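Local atomic coordinates of maquette-3 (Escherichia coli, PDB entry 6Z0C), a protein that has no known natural function, being an artificial four-helix bundle designed to carry networks of buried charged residues alongside its hydrophobic core. Residues Q22-Q26 against Q76-Q80. Residues are numbered along the deposited sequence; the frame is centred on the assembly and turned at random.
Sequences QEIQQ and QQTAQ
Q25 faces Q76 where two helices of the four-helix bundle run antiparallel: the short axes of 22-26 and 76-80 approach to 9.9 Å at 168°, and the CA atoms of Q25 and Q76 are 6.1 Å apart. These segments belong to helices 4-48 and 52-99, successive in the chain. Each glutamine sends its amide to the other's backbone carbonyl, a reciprocal arrangement read from distance alone: Q76 NE2 lies 2.8 Å from Q25 O, and Q25 NE2 lies 3.0 Å from Q76 O. The two amide planes differ by only 18°, yet Q25 NE2 and Q76 OE1, 3.4 Å apart, meet at too poor an angle to bond. Q76 O also accepts the backbone bond from Q80 N. The route of Q25 explains its reach: CG stands anti to the carbonyl carbon, and a bend at chi2 carries the amide across to helix 52-99. Q76 bends too, at chi2 -84°, and its side chain also touches I28 and R29 of the opposing helix. With an alanine at Q76, Q25 O is likely to lose its close amide neighbour and the Q25 amide the flat group lying beside it. Toward the bundle interior the contact turns apolar. I24, which also packs on F125, L172 and L175 of the other two helices, brings CG2 to 4.3 Å from A79 CB. The A79 methyl also meets the aliphatic part of Q25, with A79 CB 3.9 Å from Q25 CG.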
ATOM      1  N   GLN A  22      -6.094  -7.872   0.706  1.00 34.35           N
ATOM      2  CA  GLN A  22      -6.401  -8.508  -0.604  1.00 36.36           C
ATOM      3  C   GLN A  22      -6.693  -7.404  -1.629  1.00 33.53           C
ATOM      4  O   GLN A  22      -6.147  -7.479  -2.747  1.00 33.07           O
ATOM      5  CB  GLN A  22      -7.562  -9.494  -0.473  1.00 38.86           C
ATOM      6  CG  GLN A  22      -7.197 -10.762   0.287  1.00 45.11           C
ATOM      7  CD  GLN A  22      -8.378 -11.679   0.499  1.00 52.86           C
ATOM      8  OE1 GLN A  22      -9.373 -11.623  -0.221  1.00 61.28           O
ATOM      9  NE2 GLN A  22      -8.274 -12.541   1.498  1.00 60.68           N
ATOM     10  N   GLU A  23      -7.505  -6.412  -1.255  1.00 32.94           N
ATOM     11  CA  GLU A  23      -7.846  -5.243  -2.110  1.00 35.61           C
ATOM     12  C   GLU A  23      -6.561  -4.482  -2.465  1.00 32.66           C
ATOM     13  O   GLU A  23      -6.403  -4.098  -3.635  1.00 29.90           O
ATOM     14  CB  GLU A  23      -8.856  -4.338  -1.399  1.00 38.62           C
ATOM     15  CG  GLU A  23      -9.338  -3.180  -2.252  1.00 41.53           C
ATOM     16  CD  GLU A  23     -10.455  -2.356  -1.636  1.00 45.71           C
ATOM     17  OE1 GLU A  23     -10.754  -2.557  -0.434  1.00 49.71           O
ATOM     18  OE2 GLU A  23     -11.022  -1.509  -2.356  1.00 49.76           O
ATOM     19  N   ILE A  24      -5.676  -4.274  -1.489  1.00 30.88           N
ATOM     20  CA  ILE A  24      -4.351  -3.618  -1.690  1.00 31.57           C
ATOM     21  C   ILE A  24      -3.524  -4.435  -2.698  1.00 30.96           C
ATOM     22  O   ILE A  24      -2.975  -3.832  -3.634  1.00 30.51           O
ATOM     23  CB  ILE A  24      -3.629  -3.424  -0.343  1.00 30.71           C
ATOM     24  CG1 ILE A  24      -4.242  -2.253   0.433  1.00 31.55           C
ATOM     25  CG2 ILE A  24      -2.132  -3.262  -0.547  1.00 32.08           C
ATOM     26  CD1 ILE A  24      -3.776  -2.137   1.863  1.00 32.73           C
ATOM     27  N   GLN A  25      -3.425  -5.751  -2.518  1.00 31.30           N
ATOM     28  CA  GLN A  25      -2.626  -6.628  -3.422  1.00 35.10           C
ATOM     29  C   GLN A  25      -3.191  -6.560  -4.847  1.00 32.25           C
ATOM     30  O   GLN A  25      -2.385  -6.507  -5.800  1.00 33.60           O
ATOM     31  CB  GLN A  25      -2.578  -8.061  -2.889  1.00 38.37           C
ATOM     32  CG  GLN A  25      -1.865  -8.165  -1.548  1.00 43.50           C
ATOM     33  CD  GLN A  25      -0.981  -9.383  -1.453  1.00 49.92           C
ATOM     34  OE1 GLN A  25      -1.458 -10.515  -1.431  1.00 60.01           O
ATOM     35  NE2 GLN A  25       0.321  -9.154  -1.391  1.00 55.17           N
ATOM     36  N   GLN A  26      -4.519  -6.547  -4.995  1.00 33.05           N
ATOM     37  CA  GLN A  26      -5.185  -6.463  -6.323  1.00 36.15           C
ATOM     38  C   GLN A  26      -4.881  -5.103  -6.960  1.00 34.77           C
ATOM     39  O   GLN A  26      -4.596  -5.080  -8.171  1.00 34.84           O
ATOM     40  CB  GLN A  26      -6.695  -6.691  -6.212  1.00 39.56           C
ATOM     41  CG  GLN A  26      -7.417  -6.651  -7.556  1.00 43.85           C
ATOM     42  CD  GLN A  26      -6.902  -7.679  -8.536  1.00 49.56           C
ATOM     43  OE1 GLN A  26      -6.466  -8.766  -8.158  1.00 58.32           O
ATOM     44  NE2 GLN A  26      -6.949  -7.342  -9.814  1.00 56.57           N
ATOM     45  N   GLN A  76       4.167  -5.447  -2.744  1.00 37.38           N
ATOM     46  CA  GLN A  76       3.478  -6.768  -2.788  1.00 38.59           C
ATOM     47  C   GLN A  76       3.994  -7.653  -1.649  1.00 37.37           C
ATOM     48  O   GLN A  76       3.166  -8.274  -0.958  1.00 38.12           O
ATOM     49  CB  GLN A  76       3.702  -7.460  -4.133  1.00 43.21           C
ATOM     50  CG  GLN A  76       2.637  -7.129  -5.163  1.00 50.03           C
ATOM     51  CD  GLN A  76       1.411  -8.000  -5.037  1.00 55.40           C
ATOM     52  OE1 GLN A  76       1.482  -9.152  -4.612  1.00 67.77           O
ATOM     53  NE2 GLN A  76       0.264  -7.458  -5.416  1.00 52.75           N
ATOM     54  N   GLN A  77       5.316  -7.701  -1.471  1.00 40.06           N
ATOM     55  CA  GLN A  77       5.991  -8.521  -0.432  1.00 42.24           C
ATOM     56  C   GLN A  77       5.654  -7.954   0.954  1.00 38.60           C
ATOM     57  O   GLN A  77       5.411  -8.754   1.871  1.00 40.13           O
ATOM     58  CB  GLN A  77       7.493  -8.577  -0.713  1.00 45.90           C
ATOM     59  CG  GLN A  77       7.833  -9.413  -1.942  1.00 52.23           C
ATOM     60  CD  GLN A  77       9.265  -9.273  -2.399  1.00 57.71           C
ATOM     61  OE1 GLN A  77      10.087  -8.622  -1.756  1.00 66.34           O
ATOM     62  NE2 GLN A  77       9.575  -9.892  -3.527  1.00 61.52           N
ATOM     63  N   THR A  78       5.613  -6.624   1.092  1.00 38.46           N
ATOM     64  CA  THR A  78       5.234  -5.922   2.349  1.00 38.12           C
ATOM     65  C   THR A  78       3.790  -6.285   2.726  1.00 35.55           C
ATOM     66  O   THR A  78       3.558  -6.606   3.906  1.00 36.69           O
ATOM     67  CB  THR A  78       5.453  -4.409   2.226  1.00 38.02           C
ATOM     68  OG1 THR A  78       6.824  -4.210   1.877  1.00 39.31           O
ATOM     69  CG2 THR A  78       5.131  -3.654   3.497  1.00 37.44           C
ATOM     70  N   ALA A  79       2.858  -6.243   1.769  1.00 34.87           N
ATOM     71  CA  ALA A  79       1.426  -6.568   1.982  1.00 36.31           C
ATOM     72  C   ALA A  79       1.290  -8.035   2.413  1.00 35.91           C
ATOM     73  O   ALA A  79       0.469  -8.313   3.305  1.00 34.62           O
ATOM     74  CB  ALA A  79       0.626  -6.275   0.736  1.00 36.67           C
ATOM     75  N   GLN A  80       2.079  -8.930   1.811  1.00 36.23           N
ATOM     76  CA  GLN A  80       2.120 -10.379   2.152  1.00 39.34           C
ATOM     77  C   GLN A  80       2.586 -10.554   3.604  1.00 36.83           C
ATOM     78  O   GLN A  80       1.943 -11.324   4.337  1.00 35.33           O
ATOM     79  CB  GLN A  80       3.041 -11.119   1.182  1.00 44.76           C
ATOM     80  CG  GLN A  80       3.029 -12.629   1.357  1.00 49.14           C
ATOM     81  CD  GLN A  80       3.880 -13.316   0.319  1.00 57.37           C
ATOM     82  OE1 GLN A  80       3.813 -13.007  -0.870  1.00 67.75           O
ATOM     83  NE2 GLN A  80       4.698 -14.255   0.767  1.00 63.69           N
TER